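Side-chain contacts in tapirin (Caldicellulosiruptor kristjanssonii, PDB 6N2B), which probably binds cellulose and so may attach this extreme thermophile to plant biomass, using a beta-helical C-terminal domain that also holds a calcium ion: residues Asp203-Ala208 with Thr537-Ile542; Thr434-Val439 with Asp459-Thr464; Thr445-Val450 with Ser468-Phe473; Thr464-Asn467 with Ser472-Ser475; Thr493-Tyr498 with Gly503-Glu508. All blocks are in the same frame, centred on the assembly; numbering follows the deposited sequence.

Contact 1: Asp203-Ala208 with Thr537-Ile542; sequences DLFEYA and TIESSI
F205 puts one face of its ring under the side chain of E539, joining the 3-10 segment 204-206, which leads into strand 207-211 of the beta-helix, to the C-terminal helix 536-546. The touching atom is CG of E539, a CH-pi contact 3.7 Å from the centroid of the F205 ring and 20° off its normal. Beyond CG the glutamate runs on extended across the same face, and its carboxylate lies stacked on the ring, the two planes 17° apart. OE2 of E539 ends near the base of the phenyl group, 3.9 Å from CG of F205. The opposite face of the ring carries CD2 of L204, the preceding residue, so that the phenyl group is layered between its own neighbour and the helix. One turn along from E539, I542 meets the ring obliquely, with CG2 of I542 4.0 Å from CE1 of F205.

Further out, the short 3-10 turn is pinned by several polar bonds. The carbonyl of F205 accepts the hydroxyl of Y531, and the amide of L204 donates to the hydroxyl of Y548. D203 forms a salt bridge with R533, whose side chain also packs on both F205 and E539; the positive charge of R533 may offset the closeness of the two carboxylates, D203 OD2 and E539 OE2 being 6.1 Å apart. At the apolar end of the contact, CD2 of L204 rests 4.2 Å from CG2 of I542.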
# COMPACT_ATOMS: atom_id res chain seq x y z
N ASP A 203 -7.29 10.51 -8.03
CA ASP A 203 -7.41 11.78 -7.33
C ASP A 203 -6.34 11.89 -6.26
O ASP A 203 -6.31 11.09 -5.32
CB ASP A 203 -8.79 11.90 -6.69
CG ASP A 203 -9.04 13.24 -6.05
OD1 ASP A 203 -8.33 14.21 -6.39
OD2 ASP A 203 -9.96 13.31 -5.21
N LEU A 204 -5.48 12.91 -6.36
CA LEU A 204 -4.40 13.07 -5.40
C LEU A 204 -4.92 13.20 -3.97
O LEU A 204 -4.29 12.71 -3.03
CB LEU A 204 -3.55 14.29 -5.77
CG LEU A 204 -2.55 14.86 -4.76
CD1 LEU A 204 -1.23 14.10 -4.75
CD2 LEU A 204 -2.29 16.30 -5.09
N PHE A 205 -6.07 13.84 -3.80
CA PHE A 205 -6.59 14.09 -2.46
C PHE A 205 -7.29 12.89 -1.84
O PHE A 205 -7.78 13.00 -0.71
CB PHE A 205 -7.50 15.32 -2.49
CG PHE A 205 -6.77 16.56 -2.92
CD1 PHE A 205 -5.92 17.21 -2.05
CD2 PHE A 205 -6.86 17.00 -4.23
CE1 PHE A 205 -5.20 18.32 -2.45
CE2 PHE A 205 -6.13 18.10 -4.64
CZ PHE A 205 -5.31 18.76 -3.74
N GLU A 206 -7.33 11.76 -2.55
CA GLU A 206 -7.78 10.50 -1.97
C GLU A 206 -6.67 9.78 -1.20
O GLU A 206 -6.96 8.88 -0.41
CB GLU A 206 -8.35 9.60 -3.08
CG GLU A 206 -8.30 8.07 -2.84
CD GLU A 206 -9.16 7.58 -1.65
OE1 GLU A 206 -10.07 8.31 -1.20
OE2 GLU A 206 -8.90 6.45 -1.16
N TYR A 207 -5.42 10.19 -1.35
CA TYR A 207 -4.32 9.40 -0.81
C TYR A 207 -4.00 9.78 0.63
O TYR A 207 -3.95 10.96 0.98
CB TYR A 207 -3.11 9.51 -1.73
CG TYR A 207 -3.39 8.65 -2.94
CD1 TYR A 207 -4.19 9.13 -3.99
CD2 TYR A 207 -2.96 7.33 -3.00
CE1 TYR A 207 -4.49 8.33 -5.08
CE2 TYR A 207 -3.27 6.52 -4.08
CZ TYR A 207 -4.04 7.02 -5.11
OH TYR A 207 -4.34 6.19 -6.17
N ALA A 208 -3.87 8.75 1.48
CA ALA A 208 -3.25 8.94 2.78
C ALA A 208 -1.74 9.09 2.63
O ALA A 208 -1.12 9.92 3.31
CB ALA A 208 -3.61 7.78 3.70
N THR A 537 -9.45 25.10 1.53
CA THR A 537 -8.30 25.95 1.78
C THR A 537 -7.01 25.16 1.66
O THR A 537 -6.04 25.61 1.05
CB THR A 537 -8.40 26.59 3.16
OG1 THR A 537 -9.64 27.27 3.29
CG2 THR A 537 -7.28 27.56 3.40
N ILE A 538 -6.99 23.96 2.25
CA ILE A 538 -5.79 23.14 2.21
C ILE A 538 -5.58 22.57 0.81
O ILE A 538 -4.46 22.55 0.30
CB ILE A 538 -5.86 22.05 3.29
CG1 ILE A 538 -5.92 22.71 4.67
CG2 ILE A 538 -4.66 21.13 3.22
CD1 ILE A 538 -4.71 23.54 5.00
N GLU A 539 -6.66 22.13 0.14
CA GLU A 539 -6.51 21.64 -1.23
C GLU A 539 -6.01 22.74 -2.15
O GLU A 539 -5.10 22.53 -2.96
CB GLU A 539 -7.83 21.10 -1.76
CG GLU A 539 -8.26 19.76 -1.23
CD GLU A 539 -9.47 19.19 -2.00
OE1 GLU A 539 -9.83 19.76 -3.06
OE2 GLU A 539 -10.05 18.17 -1.52
N SER A 540 -6.61 23.93 -2.04
CA SER A 540 -6.17 25.06 -2.85
C SER A 540 -4.69 25.36 -2.63
O SER A 540 -3.96 25.63 -3.58
CB SER A 540 -7.03 26.30 -2.54
OG SER A 540 -6.65 27.41 -3.34
N SER A 541 -4.23 25.28 -1.38
CA SER A 541 -2.82 25.50 -1.12
C SER A 541 -1.95 24.44 -1.80
O SER A 541 -0.92 24.76 -2.40
CB SER A 541 -2.57 25.51 0.39
OG SER A 541 -1.18 25.58 0.62
N ILE A 542 -2.35 23.16 -1.71
CA ILE A 542 -1.57 22.08 -2.31
C ILE A 542 -1.66 22.14 -3.83
O ILE A 542 -0.66 21.96 -4.53
CB ILE A 542 -2.04 20.72 -1.77
CG1 ILE A 542 -1.77 20.61 -0.26
CG2 ILE A 542 -1.40 19.54 -2.56
CD1 ILE A 542 -2.45 19.44 0.40

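Contact 2: Thr434-Val439 with Asp459-Thr464. With CA (calcium ion), chain C.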
# COMPACT_ATOMS: atom_id res chain seq x y z
N THR A 434 12.32 28.15 10.20
CA THR A 434 12.73 28.89 9.01
C THR A 434 12.93 27.98 7.80
O THR A 434 13.02 28.49 6.67
CB THR A 434 14.00 29.73 9.30
OG1 THR A 434 15.15 28.88 9.46
CG2 THR A 434 13.83 30.55 10.58
N THR A 435 12.94 26.66 7.99
CA THR A 435 12.97 25.70 6.89
C THR A 435 11.59 25.42 6.31
O THR A 435 11.47 25.11 5.12
CB THR A 435 13.58 24.39 7.38
OG1 THR A 435 14.92 24.63 7.82
CG2 THR A 435 13.58 23.33 6.27
N LEU A 436 10.53 25.53 7.12
CA LEU A 436 9.19 25.12 6.73
C LEU A 436 8.34 26.31 6.28
O LEU A 436 8.59 27.46 6.63
CB LEU A 436 8.47 24.42 7.88
CG LEU A 436 9.15 23.29 8.63
CD1 LEU A 436 8.23 22.78 9.75
CD2 LEU A 436 9.52 22.17 7.68
N GLY A 437 7.33 26.00 5.47
CA GLY A 437 6.23 26.91 5.25
C GLY A 437 4.93 26.20 5.58
O GLY A 437 4.87 24.98 5.67
N SER A 438 3.88 26.99 5.76
CA SER A 438 2.59 26.38 5.98
C SER A 438 1.48 27.32 5.56
O SER A 438 1.67 28.53 5.44
CB SER A 438 2.41 25.96 7.45
OG SER A 438 2.58 27.06 8.32
N VAL A 439 0.31 26.72 5.33
CA VAL A 439 -0.97 27.39 5.19
C VAL A 439 -1.95 26.68 6.12
O VAL A 439 -1.93 25.45 6.22
CB VAL A 439 -1.47 27.32 3.73
CG1 VAL A 439 -2.95 27.72 3.62
CG2 VAL A 439 -0.58 28.17 2.84
N ASP A 459 10.32 16.91 14.11
CA ASP A 459 9.33 17.22 15.13
C ASP A 459 9.62 18.56 15.82
O ASP A 459 8.69 19.29 16.18
CB ASP A 459 9.22 16.09 16.14
CG ASP A 459 10.56 15.55 16.60
OD1 ASP A 459 11.62 16.09 16.23
OD2 ASP A 459 10.53 14.56 17.33
N SER A 460 10.90 18.90 15.99
CA SER A 460 11.25 20.21 16.53
C SER A 460 10.72 21.33 15.62
O SER A 460 10.05 22.26 16.07
CB SER A 460 12.77 20.30 16.72
OG SER A 460 13.20 21.58 17.15
N GLU A 461 11.00 21.23 14.32
CA GLU A 461 10.51 22.22 13.37
C GLU A 461 8.99 22.30 13.37
O GLU A 461 8.41 23.39 13.33
CB GLU A 461 11.03 21.89 11.99
CG GLU A 461 12.52 21.99 11.92
CD GLU A 461 13.05 21.41 10.64
OE1 GLU A 461 12.32 20.59 10.04
OE2 GLU A 461 14.19 21.78 10.26
N LEU A 462 8.33 21.14 13.43
CA LEU A 462 6.87 21.07 13.39
C LEU A 462 6.23 21.78 14.58
O LEU A 462 5.25 22.51 14.42
CB LEU A 462 6.46 19.61 13.34
CG LEU A 462 5.09 19.17 12.89
CD1 LEU A 462 4.77 19.75 11.53
CD2 LEU A 462 5.09 17.65 12.86
N ILE A 463 6.76 21.55 15.79
CA ILE A 463 6.27 22.26 16.97
C ILE A 463 6.44 23.77 16.80
O ILE A 463 5.53 24.56 17.08
CB ILE A 463 6.98 21.74 18.24
CG1 ILE A 463 6.63 20.28 18.49
CG2 ILE A 463 6.61 22.57 19.44
CD1 ILE A 463 7.66 19.59 19.34
N THR A 464 7.62 24.20 16.34
CA THR A 464 7.84 25.62 16.09
C THR A 464 6.85 26.16 15.07
O THR A 464 6.12 27.13 15.35
CB THR A 464 9.28 25.87 15.62
OG1 THR A 464 10.21 25.44 16.64
CG2 THR A 464 9.51 27.35 15.35
CA CA C . 8.05 29.09 8.67
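The calcium-binding loop that leads into strand 436-441 packs here against the first turns of helix 459-470, with L436 and E461 in touch. L436 faces two ways: its carbonyl oxygen binds the calcium ion at 2.7 Å, while its side chain turns to the helix. CD1 of L436 lies 3.7 Å from CB of E461 and 3.6 Å from the backbone oxygen of E461, so a leucine methyl sits against the helix backbone itself. The two side chains cross at about a right angle. E461 has its CG anti to its own carbonyl carbon (chi1 -64°), and from there the chain runs extended past the leucine, bringing OE1 to 4.0 Å from CD2 of L436. The other carboxylate oxygen, OE2 of E461, comes within 3.8 Å of OG1 of T435, an approach that falls short of a hydrogen bond. E461 also packs on A433, another calcium ligand, so the helix lies directly against the metal loop. D429, V431, A433 and E465 complete the site. Beyond it, strand 436-441 pairs antiparallel with strand 448-453, whose V451 touches both L436 and L462, and L462 also reaches F489 of strand 487-489.

Contact 3: Thr445-Val450 with Ser468-Phe473; sequences TPWEIV and SKLGSF
W447 and L470 both hold CG anti to their carbonyl carbons (chi1 -64° and -56°), and with these torsions the two side chains run antiparallel alongside each other. The benzo part of the indole does the touching. CE3 of W447 lies 3.8 Å from CD1 of L470, which approaches obliquely, while CZ3 of W447 is 4.1 Å from CB of L470. At the rim of the indole, near its plane, stands the hydroxyl of S472, with OG of S472 3.7 Å from CZ3 of W447; its chi1 of 63° tucks that oxygen between the backbone N and the carbonyl carbon.

Two residues after W447, within strand 448-453, I449 adds an apolar touch: its CD1 meets CB of K469 at 4.3 Å. The amine of K469 leads off to the hydroxyl of S438, with D429 and E465 of the calcium site as longer, weak ion-pair partners, so the lysine's stem packs on the strand while its charge faces the metal ligands. K442 joins the indole and the helix end, making a cation-pi interaction with W447 and donating its amine to the carbonyl oxygen of L470.

Between L470 and S472 the chain leaves the helix at G471, whose positive phi suits glycine and lets the backbone turn so that S472 comes back beside the tryptophan. The contact thus belongs to a helix laid across a beta hairpin: the C-terminal turn of helix 459-470 packs on strands 436-441 and 448-453 near their connecting loop, with K469 and L470 also touching Y440, close to the calcium site.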
# COMPACT_ATOMS: atom_id res chain seq x y z
N THR A 445 -13.17 22.39 11.49
CA THR A 445 -13.21 21.82 12.83
C THR A 445 -12.94 20.33 12.73
O THR A 445 -13.75 19.60 12.14
CB THR A 445 -14.56 22.08 13.50
OG1 THR A 445 -14.87 23.48 13.41
CG2 THR A 445 -14.53 21.63 14.97
N PRO A 446 -11.79 19.84 13.22
CA PRO A 446 -10.68 20.56 13.82
C PRO A 446 -9.92 21.45 12.85
O PRO A 446 -10.12 21.34 11.64
CB PRO A 446 -9.75 19.44 14.30
CG PRO A 446 -10.55 18.18 14.21
CD PRO A 446 -11.50 18.40 13.10
N TRP A 447 -9.06 22.31 13.39
CA TRP A 447 -8.21 23.15 12.56
C TRP A 447 -7.36 22.29 11.64
O TRP A 447 -6.92 21.19 12.01
CB TRP A 447 -7.30 24.02 13.42
CG TRP A 447 -8.00 25.01 14.27
CD1 TRP A 447 -9.31 25.43 14.17
CD2 TRP A 447 -7.43 25.73 15.36
NE1 TRP A 447 -9.58 26.36 15.15
CE2 TRP A 447 -8.44 26.56 15.89
CE3 TRP A 447 -6.15 25.75 15.95
CZ2 TRP A 447 -8.22 27.40 16.97
CZ3 TRP A 447 -5.94 26.58 17.02
CH2 TRP A 447 -6.96 27.40 17.53
N GLU A 448 -7.10 22.80 10.44
CA GLU A 448 -6.32 22.10 9.44
C GLU A 448 -5.11 22.94 9.08
O GLU A 448 -5.21 24.17 8.94
CB GLU A 448 -7.16 21.79 8.20
CG GLU A 448 -8.45 21.02 8.47
CD GLU A 448 -9.16 20.58 7.18
OE1 GLU A 448 -8.59 20.77 6.07
OE2 GLU A 448 -10.30 20.04 7.28
N ILE A 449 -3.95 22.31 8.97
CA ILE A 449 -2.75 23.01 8.55
C ILE A 449 -1.98 22.06 7.67
O ILE A 449 -1.92 20.86 7.95
CB ILE A 449 -1.88 23.50 9.74
CG1 ILE A 449 -0.55 24.08 9.23
CG2 ILE A 449 -1.62 22.42 10.75
CD1 ILE A 449 0.12 25.05 10.22
N VAL A 450 -1.44 22.58 6.58
CA VAL A 450 -0.51 21.83 5.74
C VAL A 450 0.88 22.42 5.96
O VAL A 450 1.04 23.65 5.98
CB VAL A 450 -0.90 21.86 4.26
CG1 VAL A 450 -1.18 23.29 3.82
CG2 VAL A 450 0.19 21.24 3.43
N SER A 468 3.53 28.80 15.76
CA SER A 468 3.62 30.16 15.26
C SER A 468 2.36 30.55 14.48
O SER A 468 1.89 31.69 14.58
CB SER A 468 4.85 30.30 14.38
OG SER A 468 4.65 29.58 13.16
N LYS A 469 1.80 29.62 13.71
CA LYS A 469 0.67 29.96 12.87
C LYS A 469 -0.64 29.94 13.64
O LYS A 469 -1.54 30.74 13.35
CB LYS A 469 0.57 29.03 11.66
CG LYS A 469 1.79 29.09 10.70
CD LYS A 469 2.01 30.49 10.17
CE LYS A 469 2.94 30.53 8.99
NZ LYS A 469 2.46 29.81 7.77
N LEU A 470 -0.75 29.05 14.64
CA LEU A 470 -2.02 28.79 15.31
C LEU A 470 -2.11 29.38 16.71
O LEU A 470 -3.20 29.35 17.29
CB LEU A 470 -2.26 27.29 15.40
CG LEU A 470 -2.23 26.52 14.08
CD1 LEU A 470 -2.79 25.13 14.31
CD2 LEU A 470 -3.02 27.25 12.99
N GLY A 471 -1.01 29.89 17.25
CA GLY A 471 -0.95 30.29 18.65
C GLY A 471 -1.10 29.14 19.62
O GLY A 471 -1.23 29.38 20.82
N SER A 472 -1.10 27.90 19.13
CA SER A 472 -1.13 26.70 19.96
C SER A 472 -0.88 25.52 19.03
O SER A 472 -0.58 25.69 17.84
CB SER A 472 -2.45 26.55 20.71
OG SER A 472 -3.55 26.40 19.82
N PHE A 473 -1.06 24.32 19.57
CA PHE A 473 -0.85 23.07 18.83
C PHE A 473 -1.77 22.04 19.47
O PHE A 473 -1.35 21.23 20.30
CB PHE A 473 0.63 22.65 18.90
CG PHE A 473 1.02 21.55 17.94
CD1 PHE A 473 0.07 20.71 17.36
CD2 PHE A 473 2.35 21.33 17.65
CE1 PHE A 473 0.45 19.69 16.49
CE2 PHE A 473 2.74 20.32 16.77
CZ PHE A 473 1.79 19.50 16.19

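Contact 4: Thr464-Asn467 with Ser472-Ser475. With CA (calcium ion), chain C.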
# COMPACT_ATOMS: atom_id res chain seq x y z
N THR A 464 7.62 24.20 16.34
CA THR A 464 7.84 25.62 16.09
C THR A 464 6.85 26.16 15.07
O THR A 464 6.12 27.13 15.35
CB THR A 464 9.28 25.87 15.62
OG1 THR A 464 10.21 25.44 16.64
CG2 THR A 464 9.51 27.35 15.35
N GLU A 465 6.79 25.55 13.89
CA GLU A 465 5.97 26.09 12.81
C GLU A 465 4.49 26.12 13.18
O GLU A 465 3.83 27.15 13.02
CB GLU A 465 6.17 25.28 11.53
CG GLU A 465 5.37 25.81 10.36
CD GLU A 465 6.08 26.96 9.68
OE1 GLU A 465 7.25 27.20 10.07
OE2 GLU A 465 5.49 27.60 8.77
N VAL A 466 3.95 25.01 13.69
CA VAL A 466 2.52 24.95 13.97
C VAL A 466 2.12 26.02 14.99
O VAL A 466 1.17 26.79 14.77
CB VAL A 466 2.11 23.54 14.42
CG1 VAL A 466 0.73 23.54 15.04
CG2 VAL A 466 2.14 22.55 13.25
N ASN A 467 2.84 26.10 16.11
CA ASN A 467 2.51 27.08 17.15
C ASN A 467 2.57 28.51 16.63
O ASN A 467 1.80 29.37 17.08
CB ASN A 467 3.48 26.96 18.33
CG ASN A 467 3.06 25.91 19.31
OD1 ASN A 467 2.06 26.07 20.03
ND2 ASN A 467 3.85 24.83 19.37
N SER A 472 -1.10 27.90 19.13
CA SER A 472 -1.13 26.70 19.96
C SER A 472 -0.88 25.52 19.03
O SER A 472 -0.58 25.69 17.84
CB SER A 472 -2.45 26.55 20.71
OG SER A 472 -3.55 26.40 19.82
N PHE A 473 -1.06 24.32 19.57
CA PHE A 473 -0.85 23.07 18.83
C PHE A 473 -1.77 22.04 19.47
O PHE A 473 -1.35 21.23 20.30
CB PHE A 473 0.63 22.65 18.90
CG PHE A 473 1.02 21.55 17.94
CD1 PHE A 473 0.07 20.71 17.36
CD2 PHE A 473 2.35 21.33 17.65
CE1 PHE A 473 0.45 19.69 16.49
CE2 PHE A 473 2.74 20.32 16.77
CZ PHE A 473 1.79 19.50 16.19
N PRO A 474 -3.07 22.08 19.14
CA PRO A 474 -4.01 21.18 19.82
C PRO A 474 -3.84 19.77 19.30
O PRO A 474 -3.48 19.55 18.14
CB PRO A 474 -5.39 21.75 19.45
CG PRO A 474 -5.18 22.47 18.15
CD PRO A 474 -3.72 22.88 18.09
N SER A 475 -4.09 18.80 20.18
CA SER A 475 -3.85 17.41 19.82
C SER A 475 -4.74 16.96 18.67
O SER A 475 -4.37 16.03 17.94
CB SER A 475 -4.07 16.52 21.04
OG SER A 475 -5.44 16.47 21.39
CA CA C . 8.05 29.09 8.67
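The ring of F473 takes CG1 of V466 over one face, in a CH-pi contact 3.7 Å from the ring centroid and 18° off its normal, and has the amide nitrogen of N467 at its edge, near the ring plane. Phenyl and amide are turned 72° from each other, and ND2 of N467 is 3.9 Å from CB of F473. V466 has CG1 anti to its backbone N (chi1 166°), which sets that methyl over the ring. ND2 of N467 donates back to the carbonyl of I463 one turn earlier, fixing the amide's orientation, so that OD1 of N467 faces the peptide carbon of S472. Alongside, CA of N467 makes a CA-H...O contact of 3.5 Å to the carbonyl oxygen of S472. The chain therefore folds back on the helix it has just left.

E465 points to another part of the surroundings: OE1 of E465 binds the calcium ion at 2.5 Å, and its OE2 accepts a hydrogen bond from S438 of strand 436-441. Helix 459-470 thus lies between the metal loop and the loop 472-475, which leads on to strand 478-483 and packs against W447 and P496.

Contact 5: Thr493-Tyr498 with Gly503-Glu508; sequences TSLPLY and GKLVIE
L497 and V506 join in a backbone hydrogen bond where a type I turn, L495 to Y498, runs into a short antiparallel pairing of strands 498-499 and 504-508. The bond, from N of V506 to O of L497, is 2.8 Å long and nearly straight at 175°. Next to it Y498 and L505 form an antiparallel non-hydrogen-bonded pair, their CA atoms 4.2 Å apart and their side chains on the same face. Across the connection G503 and K504 together face a single residue of strand 498-499, a G1 beta bulge with glycine in the position of positive phi. A CA-H...O contact, from CA of Y498 to O of K504, supplements the pairing.

Apolar packing centres on L505. Its CD2 lies 3.7 Å from CD1 of L495, while its other methyl, CD1 of L505, lies against the turn, 3.7 Å from CB of L497 and 4.0 Å from CB of Y498. L497 reaches further along strand 504-508 to I507. Behind this cluster F489 touches L495, L505 and I507, and strand 526-531 pairs in parallel with 504-508, tying the turn to the rest of the fold.

The aromatic group lies along the bulge. CG of Y498 is anti to the backbone N (chi1 174°), which carries the ring past K504 to the glycine, and T493 sets CG2 over the centre of one ring face. At the far end, OH of Y498 rests 3.6 Å from CA of G503.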
# COMPACT_ATOMS: atom_id res chain seq x y z
N THR A 493 7.52 11.97 21.54
CA THR A 493 6.68 12.28 22.70
C THR A 493 6.54 13.79 22.93
O THR A 493 5.61 14.23 23.63
CB THR A 493 7.19 11.54 23.95
OG1 THR A 493 8.49 12.01 24.33
CG2 THR A 493 7.28 10.06 23.69
N SER A 494 7.41 14.59 22.32
CA SER A 494 7.29 16.04 22.29
C SER A 494 6.12 16.55 21.45
O SER A 494 5.76 17.72 21.58
CB SER A 494 8.57 16.62 21.73
OG SER A 494 8.64 16.30 20.35
N LEU A 495 5.56 15.74 20.54
CA LEU A 495 4.43 16.20 19.73
C LEU A 495 3.12 15.91 20.46
O LEU A 495 2.98 14.85 21.09
CB LEU A 495 4.41 15.50 18.37
CG LEU A 495 5.67 15.63 17.52
CD1 LEU A 495 5.59 14.70 16.33
CD2 LEU A 495 5.84 17.04 17.04
N PRO A 496 2.14 16.82 20.42
CA PRO A 496 0.86 16.53 21.09
C PRO A 496 0.06 15.46 20.38
O PRO A 496 -0.98 15.03 20.91
CB PRO A 496 0.14 17.89 21.06
CG PRO A 496 1.14 18.87 20.68
CD PRO A 496 2.14 18.16 19.83
N LEU A 497 0.50 15.05 19.20
CA LEU A 497 -0.09 13.94 18.46
C LEU A 497 0.28 12.59 19.05
O LEU A 497 -0.33 11.58 18.67
CB LEU A 497 0.35 14.01 16.99
CG LEU A 497 0.27 15.39 16.34
CD1 LEU A 497 0.98 15.44 14.98
CD2 LEU A 497 -1.20 15.79 16.20
N TYR A 498 1.25 12.55 19.97
CA TYR A 498 1.67 11.30 20.59
C TYR A 498 0.64 10.87 21.62
O TYR A 498 0.24 11.66 22.48
CB TYR A 498 3.04 11.44 21.24
CG TYR A 498 3.44 10.22 22.01
CD1 TYR A 498 3.93 9.09 21.36
CD2 TYR A 498 3.31 10.17 23.40
CE1 TYR A 498 4.30 7.95 22.06
CE2 TYR A 498 3.67 9.04 24.11
CZ TYR A 498 4.16 7.93 23.44
OH TYR A 498 4.51 6.80 24.16
N GLY A 503 1.20 4.34 22.54
CA GLY A 503 2.58 4.50 22.12
C GLY A 503 2.74 4.90 20.67
O GLY A 503 3.75 4.56 20.04
N LYS A 504 1.77 5.63 20.11
CA LYS A 504 1.80 5.98 18.70
C LYS A 504 1.61 7.48 18.50
O LYS A 504 0.83 8.13 19.20
CB LYS A 504 0.71 5.23 17.91
CG LYS A 504 0.78 3.72 17.93
CD LYS A 504 -0.07 3.15 16.80
CE LYS A 504 -0.32 1.65 16.94
NZ LYS A 504 0.70 0.96 17.79
N LEU A 505 2.33 8.02 17.53
CA LEU A 505 2.01 9.32 16.95
C LEU A 505 0.77 9.18 16.08
O LEU A 505 0.79 8.43 15.10
CB LEU A 505 3.19 9.76 16.11
CG LEU A 505 3.59 11.20 15.99
CD1 LEU A 505 3.37 11.90 17.32
CD2 LEU A 505 5.06 11.16 15.60
N VAL A 506 -0.30 9.88 16.40
CA VAL A 506 -1.55 9.78 15.64
C VAL A 506 -1.68 11.01 14.73
O VAL A 506 -2.10 12.09 15.16
CB VAL A 506 -2.76 9.62 16.56
CG1 VAL A 506 -4.02 9.59 15.75
CG2 VAL A 506 -2.62 8.34 17.38
N ILE A 507 -1.35 10.85 13.46
CA ILE A 507 -1.50 11.91 12.47
C ILE A 507 -2.80 11.68 11.71
O ILE A 507 -2.96 10.67 11.01
CB ILE A 507 -0.32 11.95 11.50
CG1 ILE A 507 0.99 12.16 12.27
CG2 ILE A 507 -0.55 13.04 10.47
CD1 ILE A 507 2.20 11.56 11.58
N GLU A 508 -3.73 12.64 11.82
CA GLU A 508 -4.98 12.62 11.07
C GLU A 508 -4.86 13.61 9.92
O GLU A 508 -4.77 14.83 10.15
CB GLU A 508 -6.15 12.98 11.98
CG GLU A 508 -6.28 12.13 13.24
CD GLU A 508 -7.71 12.10 13.80
OE1 GLU A 508 -8.64 12.46 13.05
OE2 GLU A 508 -7.91 11.72 14.98

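Overall arrangement
Contacts 2, 3 and 4 gather around helix 459-470, their centres 6 to 12 Å apart, and contacts 2 and 4 each supply a ligand to the calcium ion. Along the chain, contacts 2 and 3 interleave, contact 4 ends on the same loop as contact 3, and contact 5 follows in series. The loop 472-475 meets P496 and L497, while I463 on the helix reaches S494 and L495, so contact 5 continues the same packed region. Contact 1 encloses all of these in sequence, joining a segment near the start of the modelled chain to helix 536-546 near its end; that helix touches strands 436-441 and 448-453, beside the calcium-bearing part of the beta-helical domain, through I538 and S541.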